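Side-chain contacts in probable zinc protease (Pseudomonas aeruginosa, PDB 4NNZ), which probably acts as a zinc-dependent metallopeptidase of the M16 family, as one subunit of a heterodimeric protease: residues Thr191-Gly196 against Ser372-Leu377; Pro245-Gly250 against Ala330-Gln335; Leu313-Asn318 against Glu326-Gly331. All blocks are in the same frame, centred on the assembly; numbering follows the deposited sequence.

Contact 1: Thr191-Gly196 against Ser372-Leu377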
ATOM      1  N   THR A 191     -17.731  -9.150  17.876  1.00 37.69           N
ATOM      2  CA  THR A 191     -17.762 -10.104  18.968  1.00 39.75           C
ATOM      3  C   THR A 191     -17.976  -9.436  20.297  1.00 39.21           C
ATOM      4  O   THR A 191     -17.315  -8.517  20.599  1.00 36.76           O
ATOM      5  CB  THR A 191     -16.483 -10.909  19.078  1.00 37.16           C
ATOM      6  OG1 THR A 191     -16.210 -11.513  17.839  1.00 40.57           O
ATOM      7  CG2 THR A 191     -16.678 -11.984  20.002  1.00 41.09           C
ATOM      8  N   LEU A 192     -18.896  -9.933  21.095  1.00 38.53           N
ATOM      9  CA  LEU A 192     -19.137  -9.398  22.395  1.00 38.03           C
ATOM     10  C   LEU A 192     -18.521 -10.346  23.358  1.00 42.22           C
ATOM     11  O   LEU A 192     -18.751 -11.511  23.273  1.00 40.62           O
ATOM     12  CB  LEU A 192     -20.612  -9.348  22.657  1.00 43.49           C
ATOM     13  CG  LEU A 192     -20.975  -9.027  24.091  1.00 46.24           C
ATOM     14  CD1 LEU A 192     -20.502  -7.654  24.468  1.00 44.62           C
ATOM     15  CD2 LEU A 192     -22.457  -9.146  24.291  1.00 45.23           C
ATOM     16  N   VAL A 193     -17.695  -9.845  24.260  1.00 42.87           N
ATOM     17  CA  VAL A 193     -17.050 -10.702  25.217  1.00 43.03           C
ATOM     18  C   VAL A 193     -17.355 -10.299  26.623  1.00 42.16           C
ATOM     19  O   VAL A 193     -17.237  -9.159  26.955  1.00 42.55           O
ATOM     20  CB  VAL A 193     -15.544 -10.714  25.036  1.00 43.53           C
ATOM     21  CG1 VAL A 193     -14.949 -11.739  25.956  1.00 44.44           C
ATOM     22  CG2 VAL A 193     -15.215 -11.055  23.616  1.00 44.20           C
ATOM     23  N   VAL A 194     -17.786 -11.244  27.439  1.00 40.44           N
ATOM     24  CA  VAL A 194     -18.098 -10.955  28.825  1.00 40.52           C
ATOM     25  C   VAL A 194     -17.425 -11.871  29.815  1.00 38.60           C
ATOM     26  O   VAL A 194     -17.575 -13.065  29.747  1.00 37.94           O
ATOM     27  CB  VAL A 194     -19.606 -11.006  29.065  1.00 43.57           C
ATOM     28  CG1 VAL A 194     -19.941 -10.538  30.450  1.00 45.98           C
ATOM     29  CG2 VAL A 194     -20.320 -10.145  28.059  1.00 44.73           C
ATOM     30  N   VAL A 195     -16.696 -11.315  30.750  1.00 39.17           N
ATOM     31  CA  VAL A 195     -16.167 -12.126  31.814  1.00 44.46           C
ATOM     32  C   VAL A 195     -16.347 -11.495  33.190  1.00 49.15           C
ATOM     33  O   VAL A 195     -16.328 -10.290  33.346  1.00 44.60           O
ATOM     34  CB  VAL A 195     -14.752 -12.711  31.516  1.00 43.49           C
ATOM     35  CG1 VAL A 195     -14.262 -12.386  30.137  1.00 42.31           C
ATOM     36  CG2 VAL A 195     -13.720 -12.372  32.547  1.00 47.70           C
ATOM     37  N   GLY A 196     -16.537 -12.341  34.183  1.00 50.01           N
ATOM     38  CA  GLY A 196     -16.782 -11.842  35.503  1.00 53.50           C
ATOM     39  C   GLY A 196     -17.908 -12.526  36.223  1.00 53.57           C
ATOM     40  O   GLY A 196     -18.297 -13.609  35.907  1.00 49.82           O
ATOM     41  N   SER A 372      -9.735  -9.678  26.705  1.00 37.20           N
ATOM     42  CA  SER A 372      -8.958  -9.254  25.581  1.00 39.76           C
ATOM     43  C   SER A 372      -8.342 -10.375  24.779  1.00 40.50           C
ATOM     44  O   SER A 372      -8.265 -10.288  23.578  1.00 36.80           O
ATOM     45  CB  SER A 372      -7.909  -8.296  26.029  1.00 40.46           C
ATOM     46  OG  SER A 372      -8.539  -7.210  26.590  1.00 38.36           O
ATOM     47  N   SER A 373      -7.880 -11.413  25.445  1.00 40.03           N
ATOM     48  CA  SER A 373      -7.330 -12.534  24.739  1.00 41.66           C
ATOM     49  C   SER A 373      -8.399 -13.158  23.889  1.00 45.18           C
ATOM     50  O   SER A 373      -8.150 -13.556  22.788  1.00 46.74           O
ATOM     51  CB  SER A 373      -6.818 -13.576  25.699  1.00 44.44           C
ATOM     52  OG  SER A 373      -5.740 -13.102  26.432  1.00 51.38           O
ATOM     53  N   ILE A 374      -9.601 -13.207  24.408  1.00 43.44           N
ATOM     54  CA  ILE A 374     -10.688 -13.783  23.699  1.00 47.21           C
ATOM     55  C   ILE A 374     -11.064 -12.928  22.505  1.00 47.81           C
ATOM     56  O   ILE A 374     -11.369 -13.430  21.471  1.00 51.89           O
ATOM     57  CB  ILE A 374     -11.886 -14.001  24.631  1.00 51.81           C
ATOM     58  CG1 ILE A 374     -11.574 -15.084  25.647  1.00 54.67           C
ATOM     59  CG2 ILE A 374     -13.118 -14.381  23.854  1.00 51.00           C
ATOM     60  CD1 ILE A 374     -12.474 -15.071  26.844  1.00 55.68           C
ATOM     61  N   GLY A 375     -11.018 -11.626  22.655  1.00 50.40           N
ATOM     62  CA  GLY A 375     -11.456 -10.734  21.611  1.00 57.05           C
ATOM     63  C   GLY A 375     -10.456 -10.546  20.510  1.00 54.19           C
ATOM     64  O   GLY A 375     -10.784 -10.423  19.373  1.00 68.80           O
ATOM     65  N   GLN A 376      -9.212 -10.517  20.878  1.00 43.55           N
ATOM     66  CA  GLN A 376      -8.149 -10.403  19.940  1.00 48.31           C
ATOM     67  C   GLN A 376      -8.191 -11.523  18.924  1.00 46.89           C
ATOM     68  O   GLN A 376      -8.183 -11.297  17.757  1.00 43.98           O
ATOM     69  CB  GLN A 376      -6.861 -10.507  20.706  1.00 51.71           C
ATOM     70  CG  GLN A 376      -5.965  -9.333  20.547  1.00 54.31           C
ATOM     71  CD  GLN A 376      -4.752  -9.716  19.785  1.00 60.11           C
ATOM     72  OE1 GLN A 376      -4.855 -10.350  18.745  1.00 71.11           O
ATOM     73  NE2 GLN A 376      -3.585  -9.340  20.287  1.00 64.03           N
ATOM     74  N   LEU A 377      -8.198 -12.738  19.417  1.00 42.48           N
ATOM     75  CA  LEU A 377      -8.011 -13.936  18.662  1.00 42.44           C
ATOM     76  C   LEU A 377      -9.198 -14.081  17.772  1.00 43.56           C
ATOM     77  O   LEU A 377      -9.074 -14.403  16.629  1.00 43.59           O
ATOM     78  CB  LEU A 377      -7.962 -15.131  19.583  1.00 39.09           C
ATOM     79  CG  LEU A 377      -6.718 -15.319  20.414  1.00 40.45           C
ATOM     80  CD1 LEU A 377      -6.939 -16.306  21.526  1.00 42.56           C
ATOM     81  CD2 LEU A 377      -5.545 -15.694  19.578  1.00 37.81           C
TER
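Val193 and Ile374 meet with no ring, amide or carboxylate between them, so there are neither faces nor edges to match: the valine's methyls pack on a methyl of the isoleucine and, more loosely, on the helix backbone. CG1 of Val193 lies 3.8 Å from CG2 of Ile374, and CG2 of Val193 is almost as near to that same methyl, at 3.9 Å. The valine thus holds the isoleucine's branch methyl with both prongs of its fork, and the two side chains cross obliquely. Ile374 presents this branch because its CG2 stands opposite the backbone N, while its longer CG1 arm lies beside that N (chi1 -68°). Beta-branched residues suit both positions, since their methyls begin close to the main chain and fill a shallow interface with little conformational freedom to lose.

Gly375 suits its place because, with no side chain, it lets its CA itself face CG2 of Val193, at 4.3 Å. The two CA atoms, Val193 to Gly375, are 6.7 Å apart, a close approach of helix to strand in which the helix backbone is part of the packing surface.

Within its sheet, strand 190-196 runs between strand 17-22, parallel to it, and strand 28-35, antiparallel. Helix 367-379, from much later in the chain, packs on one face of this sheet, as in the two-layer alpha+beta domains of the M16 family: Val193 and Val195 both also touch Ala371, while Ile374 also touches Ile19 and Arg21 of strand 17-22.

Contact 2: Pro245-Gly250 against Ala330-Gln335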
ATOM      1  N   PRO A 245      21.515   7.254  17.607  1.00 52.12           N
ATOM      2  CA  PRO A 245      21.421   6.424  16.417  1.00 54.02           C
ATOM      3  C   PRO A 245      20.920   5.045  16.745  1.00 53.31           C
ATOM      4  O   PRO A 245      21.278   4.538  17.760  1.00 55.64           O
ATOM      5  CB  PRO A 245      22.853   6.328  15.972  1.00 53.05           C
ATOM      6  CG  PRO A 245      23.463   7.568  16.451  1.00 54.87           C
ATOM      7  CD  PRO A 245      22.806   7.911  17.728  1.00 52.87           C
ATOM      8  N   ASN A 246      20.099   4.446  15.905  1.00 49.31           N
ATOM      9  CA  ASN A 246      19.583   3.131  16.203  1.00 45.12           C
ATOM     10  C   ASN A 246      19.167   2.315  15.008  1.00 41.56           C
ATOM     11  O   ASN A 246      18.953   2.826  13.953  1.00 41.21           O
ATOM     12  CB  ASN A 246      18.483   3.208  17.242  1.00 49.68           C
ATOM     13  CG  ASN A 246      17.239   3.855  16.725  1.00 49.85           C
ATOM     14  OD1 ASN A 246      17.223   5.022  16.445  1.00 49.74           O
ATOM     15  ND2 ASN A 246      16.187   3.077  16.594  1.00 51.58           N
ATOM     16  N   LEU A 247      19.078   1.020  15.207  1.00 38.65           N
ATOM     17  CA  LEU A 247      18.908   0.083  14.147  1.00 37.88           C
ATOM     18  C   LEU A 247      17.635  -0.666  14.308  1.00 38.45           C
ATOM     19  O   LEU A 247      17.322  -1.099  15.368  1.00 40.32           O
ATOM     20  CB  LEU A 247      20.057  -0.902  14.148  1.00 36.80           C
ATOM     21  CG  LEU A 247      20.204  -1.743  12.899  1.00 36.84           C
ATOM     22  CD1 LEU A 247      20.559  -0.887  11.723  1.00 38.27           C
ATOM     23  CD2 LEU A 247      21.260  -2.773  13.109  1.00 38.31           C
ATOM     24  N   ILE A 248      16.896  -0.811  13.232  1.00 37.61           N
ATOM     25  CA  ILE A 248      15.718  -1.617  13.237  1.00 34.46           C
ATOM     26  C   ILE A 248      15.857  -2.664  12.170  1.00 33.44           C
ATOM     27  O   ILE A 248      16.111  -2.351  11.072  1.00 32.03           O
ATOM     28  CB  ILE A 248      14.501  -0.758  12.919  1.00 35.79           C
ATOM     29  CG1 ILE A 248      14.574   0.553  13.668  1.00 36.80           C
ATOM     30  CG2 ILE A 248      13.218  -1.499  13.212  1.00 35.96           C
ATOM     31  CD1 ILE A 248      13.283   1.312  13.708  1.00 39.18           C
ATOM     32  N   MET A 249      15.695  -3.921  12.518  1.00 37.77           N
ATOM     33  CA  MET A 249      15.654  -4.987  11.538  1.00 38.15           C
ATOM     34  C   MET A 249      14.370  -5.772  11.620  1.00 37.27           C
ATOM     35  O   MET A 249      13.982  -6.192  12.662  1.00 42.46           O
ATOM     36  CB  MET A 249      16.812  -5.926  11.742  1.00 39.09           C
ATOM     37  CG  MET A 249      18.145  -5.306  11.435  1.00 41.23           C
ATOM     38  SD  MET A 249      19.504  -6.319  11.954  1.00 46.41           S
ATOM     39  CE  MET A 249      19.462  -7.632  10.776  1.00 44.71           C
ATOM     40  N   GLY A 250      13.709  -5.971  10.506  1.00 40.07           N
ATOM     41  CA  GLY A 250      12.488  -6.740  10.483  1.00 36.10           C
ATOM     42  C   GLY A 250      12.507  -7.864   9.488  1.00 34.00           C
ATOM     43  O   GLY A 250      12.957  -7.683   8.426  1.00 35.10           O
ATOM     44  N   ALA A 330      26.272  -6.207  12.014  1.00 40.76           N
ATOM     45  CA  ALA A 330      27.171  -7.319  11.909  1.00 39.79           C
ATOM     46  C   ALA A 330      27.074  -8.218  13.097  1.00 40.31           C
ATOM     47  O   ALA A 330      27.139  -9.405  12.971  1.00 38.75           O
ATOM     48  CB  ALA A 330      28.574  -6.830  11.759  1.00 39.77           C
ATOM     49  N   GLY A 331      26.959  -7.629  14.266  1.00 40.74           N
ATOM     50  CA  GLY A 331      26.738  -8.367  15.474  1.00 40.47           C
ATOM     51  C   GLY A 331      25.431  -9.110  15.581  1.00 47.53           C
ATOM     52  O   GLY A 331      25.401 -10.200  16.062  1.00 54.20           O
ATOM     53  N   LEU A 332      24.345  -8.506  15.165  1.00 45.84           N
ATOM     54  CA  LEU A 332      23.084  -9.183  15.144  1.00 45.21           C
ATOM     55  C   LEU A 332      23.052 -10.355  14.195  1.00 47.10           C
ATOM     56  O   LEU A 332      22.498 -11.369  14.514  1.00 50.79           O
ATOM     57  CB  LEU A 332      21.974  -8.209  14.820  1.00 45.41           C
ATOM     58  CG  LEU A 332      21.720  -7.201  15.922  1.00 47.57           C
ATOM     59  CD1 LEU A 332      20.937  -6.021  15.434  1.00 52.93           C
ATOM     60  CD2 LEU A 332      21.042  -7.805  17.119  1.00 45.70           C
ATOM     61  N   TRP A 333      23.635 -10.219  13.026  1.00 46.48           N
ATOM     62  CA  TRP A 333      23.650 -11.304  12.079  1.00 44.17           C
ATOM     63  C   TRP A 333      24.418 -12.465  12.656  1.00 43.29           C
ATOM     64  O   TRP A 333      24.061 -13.585  12.459  1.00 44.35           O
ATOM     65  CB  TRP A 333      24.220 -10.870  10.743  1.00 43.82           C
ATOM     66  CG  TRP A 333      23.217 -10.378   9.761  1.00 44.47           C
ATOM     67  CD1 TRP A 333      23.151  -9.147   9.254  1.00 43.40           C
ATOM     68  CD2 TRP A 333      22.157 -11.107   9.160  1.00 42.28           C
ATOM     69  NE1 TRP A 333      22.131  -9.041   8.394  1.00 42.31           N
ATOM     70  CE2 TRP A 333      21.501 -10.242   8.313  1.00 41.65           C
ATOM     71  CE3 TRP A 333      21.706 -12.410   9.256  1.00 43.99           C
ATOM     72  CZ2 TRP A 333      20.424 -10.623   7.574  1.00 43.52           C
ATOM     73  CZ3 TRP A 333      20.642 -12.780   8.530  1.00 44.55           C
ATOM     74  CH2 TRP A 333      20.009 -11.901   7.696  1.00 46.19           C
ATOM     75  N   LYS A 334      25.456 -12.183  13.404  1.00 42.58           N
ATOM     76  CA  LYS A 334      26.239 -13.221  14.003  1.00 46.66           C
ATOM     77  C   LYS A 334      25.418 -14.038  14.953  1.00 45.64           C
ATOM     78  O   LYS A 334      25.490 -15.230  14.959  1.00 47.13           O
ATOM     79  CB  LYS A 334      27.368 -12.596  14.783  1.00 51.75           C
ATOM     80  CG  LYS A 334      28.726 -13.124  14.425  1.00 56.87           C
ATOM     81  CD  LYS A 334      29.750 -12.762  15.476  1.00 64.96           C
ATOM     82  CE  LYS A 334      29.903 -13.841  16.534  1.00 65.14           C
ATOM     83  NZ  LYS A 334      31.315 -14.214  16.787  1.00 61.24           N
ATOM     84  N   GLN A 335      24.646 -13.379  15.773  1.00 42.52           N
ATOM     85  CA  GLN A 335      23.742 -14.051  16.657  1.00 43.12           C
ATOM     86  C   GLN A 335      22.650 -14.809  15.955  1.00 42.70           C
ATOM     87  O   GLN A 335      22.284 -15.854  16.378  1.00 45.83           O
ATOM     88  CB  GLN A 335      23.174 -13.059  17.640  1.00 45.40           C
ATOM     89  CG  GLN A 335      24.252 -12.380  18.436  1.00 48.69           C
ATOM     90  CD  GLN A 335      25.185 -13.366  19.085  1.00 49.84           C
ATOM     91  OE1 GLN A 335      24.750 -14.372  19.594  1.00 51.87           O
ATOM     92  NE2 GLN A 335      26.465 -13.084  19.058  1.00 45.38           N
TER
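Met249 and Leu247 reach from the strand to the helix, where Leu332 and Trp333 receive them. SD of Met249 rests 3.8 Å from CD1 of Leu332, and the same leucine methyl lies 4.0 Å from CD2 of Leu247, so one helix leucine touches both strand side chains. The terminal methyl of Met249 goes further, over a face of the indole: CE stands 4.2 Å from the centroid of the five-membered ring and 26° off its normal, a CH-pi contact displaced toward the NE1 and CE2 rim.

That reach depends on a methionine chain that bends at its last torsion (chi3 72°), turning CE onto the indole. Methionine suits the place by being long and unbranched, Leu332 by its compact methyls, and Trp333 by its broad, polarisable face. Leu247 and Met249, two residues apart on a strand, naturally project on the same side.

The next shell round Met249 and Leu332 is mostly leucine: Leu313 touches both, and Leu283 and Leu287 of helix 282-288 pack on Leu332. The axis of residues 330-335 runs at 36° to that of 246-250. Helix 325-341 covers one sheet face, as in M16 alpha+beta domains, with strand 246-253 flanked by antiparallel strands 309-317 and 415-422.

Contact 3: Leu313-Asn318 against Glu326-Gly331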
ATOM      1  N   LEU A 313      13.834  -6.637  15.363  1.00 37.15           N
ATOM      2  CA  LEU A 313      14.980  -6.443  16.201  1.00 38.78           C
ATOM      3  C   LEU A 313      15.279  -4.971  16.363  1.00 41.28           C
ATOM      4  O   LEU A 313      15.189  -4.213  15.445  1.00 41.60           O
ATOM      5  CB  LEU A 313      16.172  -7.144  15.605  1.00 39.97           C
ATOM      6  CG  LEU A 313      16.262  -8.605  15.967  1.00 40.93           C
ATOM      7  CD1 LEU A 313      15.772  -9.469  14.842  1.00 41.84           C
ATOM      8  CD2 LEU A 313      17.671  -8.961  16.340  1.00 42.53           C
ATOM      9  N   SER A 314      15.601  -4.578  17.572  1.00 41.21           N
ATOM     10  CA  SER A 314      15.963  -3.222  17.856  1.00 41.06           C
ATOM     11  C   SER A 314      17.235  -3.114  18.678  1.00 40.23           C
ATOM     12  O   SER A 314      17.333  -3.706  19.713  1.00 39.93           O
ATOM     13  CB  SER A 314      14.837  -2.606  18.615  1.00 40.08           C
ATOM     14  OG  SER A 314      14.524  -1.384  18.082  1.00 44.87           O
ATOM     15  N   ALA A 315      18.201  -2.361  18.221  1.00 39.74           N
ATOM     16  CA  ALA A 315      19.377  -2.161  19.013  1.00 40.19           C
ATOM     17  C   ALA A 315      19.850  -0.765  18.865  1.00 40.70           C
ATOM     18  O   ALA A 315      19.680  -0.182  17.855  1.00 42.29           O
ATOM     19  CB  ALA A 315      20.459  -3.119  18.594  1.00 38.22           C
ATOM     20  N   THR A 316      20.453  -0.236  19.892  1.00 43.86           N
ATOM     21  CA  THR A 316      21.092   1.032  19.784  1.00 45.74           C
ATOM     22  C   THR A 316      22.548   0.781  20.083  1.00 44.98           C
ATOM     23  O   THR A 316      22.870  -0.094  20.842  1.00 45.40           O
ATOM     24  CB  THR A 316      20.446   2.086  20.681  1.00 46.79           C
ATOM     25  OG1 THR A 316      20.790   1.834  22.025  1.00 51.80           O
ATOM     26  CG2 THR A 316      18.980   2.013  20.574  1.00 48.43           C
ATOM     27  N   PRO A 317      23.444   1.474  19.426  1.00 44.10           N
ATOM     28  CA  PRO A 317      24.863   1.172  19.527  1.00 49.59           C
ATOM     29  C   PRO A 317      25.516   1.655  20.794  1.00 51.30           C
ATOM     30  O   PRO A 317      25.029   2.595  21.358  1.00 52.27           O
ATOM     31  CB  PRO A 317      25.447   1.853  18.310  1.00 45.51           C
ATOM     32  CG  PRO A 317      24.522   2.927  18.001  1.00 46.45           C
ATOM     33  CD  PRO A 317      23.176   2.545  18.479  1.00 46.61           C
ATOM     34  N   ASN A 318      26.608   1.044  21.209  1.00 52.41           N
ATOM     35  CA  ASN A 318      27.258   1.499  22.400  1.00 56.26           C
ATOM     36  C   ASN A 318      28.046   2.660  21.924  1.00 58.35           C
ATOM     37  O   ASN A 318      29.094   2.531  21.372  1.00 59.25           O
ATOM     38  CB  ASN A 318      28.193   0.439  22.958  1.00 55.67           C
ATOM     39  CG  ASN A 318      29.060   0.955  24.086  1.00 55.47           C
ATOM     40  OD1 ASN A 318      29.126   2.131  24.339  1.00 54.58           O
ATOM     41  ND2 ASN A 318      29.724   0.070  24.760  1.00 55.29           N
ATOM     42  N   GLU A 326      26.687  -0.042  11.524  1.00 44.16           N
ATOM     43  CA  GLU A 326      27.151  -1.119  10.696  1.00 46.70           C
ATOM     44  C   GLU A 326      27.703  -2.277  11.489  1.00 46.57           C
ATOM     45  O   GLU A 326      27.513  -3.398  11.135  1.00 47.46           O
ATOM     46  CB  GLU A 326      28.149  -0.607   9.698  1.00 52.58           C
ATOM     47  CG  GLU A 326      27.526   0.239   8.617  1.00 57.63           C
ATOM     48  CD  GLU A 326      27.182   1.625   9.081  1.00 59.12           C
ATOM     49  OE1 GLU A 326      27.876   2.158   9.935  1.00 55.52           O
ATOM     50  OE2 GLU A 326      26.221   2.188   8.576  1.00 59.02           O
ATOM     51  N   GLN A 327      28.415  -1.985  12.556  1.00 44.74           N
ATOM     52  CA  GLN A 327      28.844  -2.979  13.499  1.00 43.79           C
ATOM     53  C   GLN A 327      27.726  -3.662  14.243  1.00 44.51           C
ATOM     54  O   GLN A 327      27.804  -4.828  14.519  1.00 39.79           O
ATOM     55  CB  GLN A 327      29.804  -2.362  14.464  1.00 45.54           C
ATOM     56  CG  GLN A 327      31.158  -2.155  13.856  1.00 52.06           C
ATOM     57  CD  GLN A 327      32.002  -1.164  14.594  1.00 51.04           C
ATOM     58  OE1 GLN A 327      31.514  -0.326  15.305  1.00 51.82           O
ATOM     59  NE2 GLN A 327      33.277  -1.263  14.412  1.00 53.42           N
ATOM     60  N   VAL A 328      26.694  -2.930  14.586  1.00 43.85           N
ATOM     61  CA  VAL A 328      25.605  -3.532  15.296  1.00 45.60           C
ATOM     62  C   VAL A 328      25.000  -4.581  14.416  1.00 44.01           C
ATOM     63  O   VAL A 328      24.750  -5.679  14.829  1.00 44.20           O
ATOM     64  CB  VAL A 328      24.549  -2.491  15.652  1.00 45.36           C
ATOM     65  CG1 VAL A 328      23.305  -3.133  16.194  1.00 44.00           C
ATOM     66  CG2 VAL A 328      25.093  -1.492  16.636  1.00 45.31           C
ATOM     67  N   GLU A 329      24.789  -4.226  13.180  1.00 46.15           N
ATOM     68  CA  GLU A 329      24.156  -5.116  12.262  1.00 44.04           C
ATOM     69  C   GLU A 329      24.969  -6.366  12.059  1.00 42.31           C
ATOM     70  O   GLU A 329      24.444  -7.436  11.950  1.00 41.41           O
ATOM     71  CB  GLU A 329      23.943  -4.397  10.961  1.00 42.62           C
ATOM     72  CG  GLU A 329      23.369  -5.259   9.887  1.00 41.20           C
ATOM     73  CD  GLU A 329      23.507  -4.662   8.531  1.00 44.97           C
ATOM     74  OE1 GLU A 329      23.908  -3.516   8.413  1.00 43.40           O
ATOM     75  OE2 GLU A 329      23.220  -5.349   7.567  1.00 47.97           O
ATOM     76  N   ALA A 330      26.272  -6.207  12.014  1.00 40.76           N
ATOM     77  CA  ALA A 330      27.171  -7.319  11.909  1.00 39.79           C
ATOM     78  C   ALA A 330      27.074  -8.218  13.097  1.00 40.31           C
ATOM     79  O   ALA A 330      27.139  -9.405  12.971  1.00 38.75           O
ATOM     80  CB  ALA A 330      28.574  -6.830  11.759  1.00 39.77           C
ATOM     81  N   GLY A 331      26.959  -7.629  14.266  1.00 40.74           N
ATOM     82  CA  GLY A 331      26.738  -8.367  15.474  1.00 40.47           C
ATOM     83  C   GLY A 331      25.431  -9.110  15.581  1.00 47.53           C
ATOM     84  O   GLY A 331      25.401 -10.200  16.062  1.00 54.20           O
TER
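Val328 makes every close contact here, with Ala315 and Pro317 on the strand. The contact proper is apolar, and its two halves are divided between the valine's methyls. CG1 lies 3.7 Å from CB of Ala315, while CG2 is 3.8 Å from CB of Pro317 and 3.9 Å from that residue's CA. With CG1 opposite the backbone N (chi1 171°) and CG2 beside it, the fork spreads along the strand, giving each methyl its own partner two residues from the other. Alanine, small and projecting toward the helix, and proline, whose ring is compact and tied back to the main chain, both suit a close approach; the CA atoms of Pro317 and Val328 are 6.4 Å apart. Val328 also touches Leu247 on the neighbouring strand 246-253.

Backbone hydrogen bonds keep the two partners in shape without joining them. Within the helix, Gly331 N donates to Gln327 O at 2.9 Å, and Ala330 N to Glu326 O at 3.2 Å. On the strand side, the main chain of Ala315 is bonded to that of Leu247.

Polar side chains are engaged around this apolar patch. Asn318 OD1 accepts from Lys321 N in the turn that follows the strand, while ND2 donates to Glu292 O, ahead of strand 294-301; Gln327 OE1 accepts from Thr324 N just before the helix. Glu329 forms a salt bridge with Arg235.

The chemistry divides the work plainly. Buried carbon surfaces bring together a strand and the helix that follows it, while amides and carboxylates bond around them. Because the valine offers only methyls, cohesion across the interface comes from dispersion and exclusion of water, with shape complementarity setting the spacing.

Contacts 2 and 3 form one neighbourhood, with centres about 4 Å apart: both set helix 325-341 on the five-stranded sheet, against its adjacent strands 246-253 and 309-317. Those strands are joined by backbone bonds, probably including Met249 O to Leu313 N at 2.7 Å. Contact 1 belongs to the six-stranded sheet on the opposite side of the chain's centre; its centre is about 37 Å from that of contact 2 and 39 Å from that of contact 3. Along the chain, contacts 2 and 3 are nested between 191-196 and 372-377. Helix 367-379 returns to the first sheet and strand 415-422 to the second, so this exchange probably links the two sheet-and-helix halves.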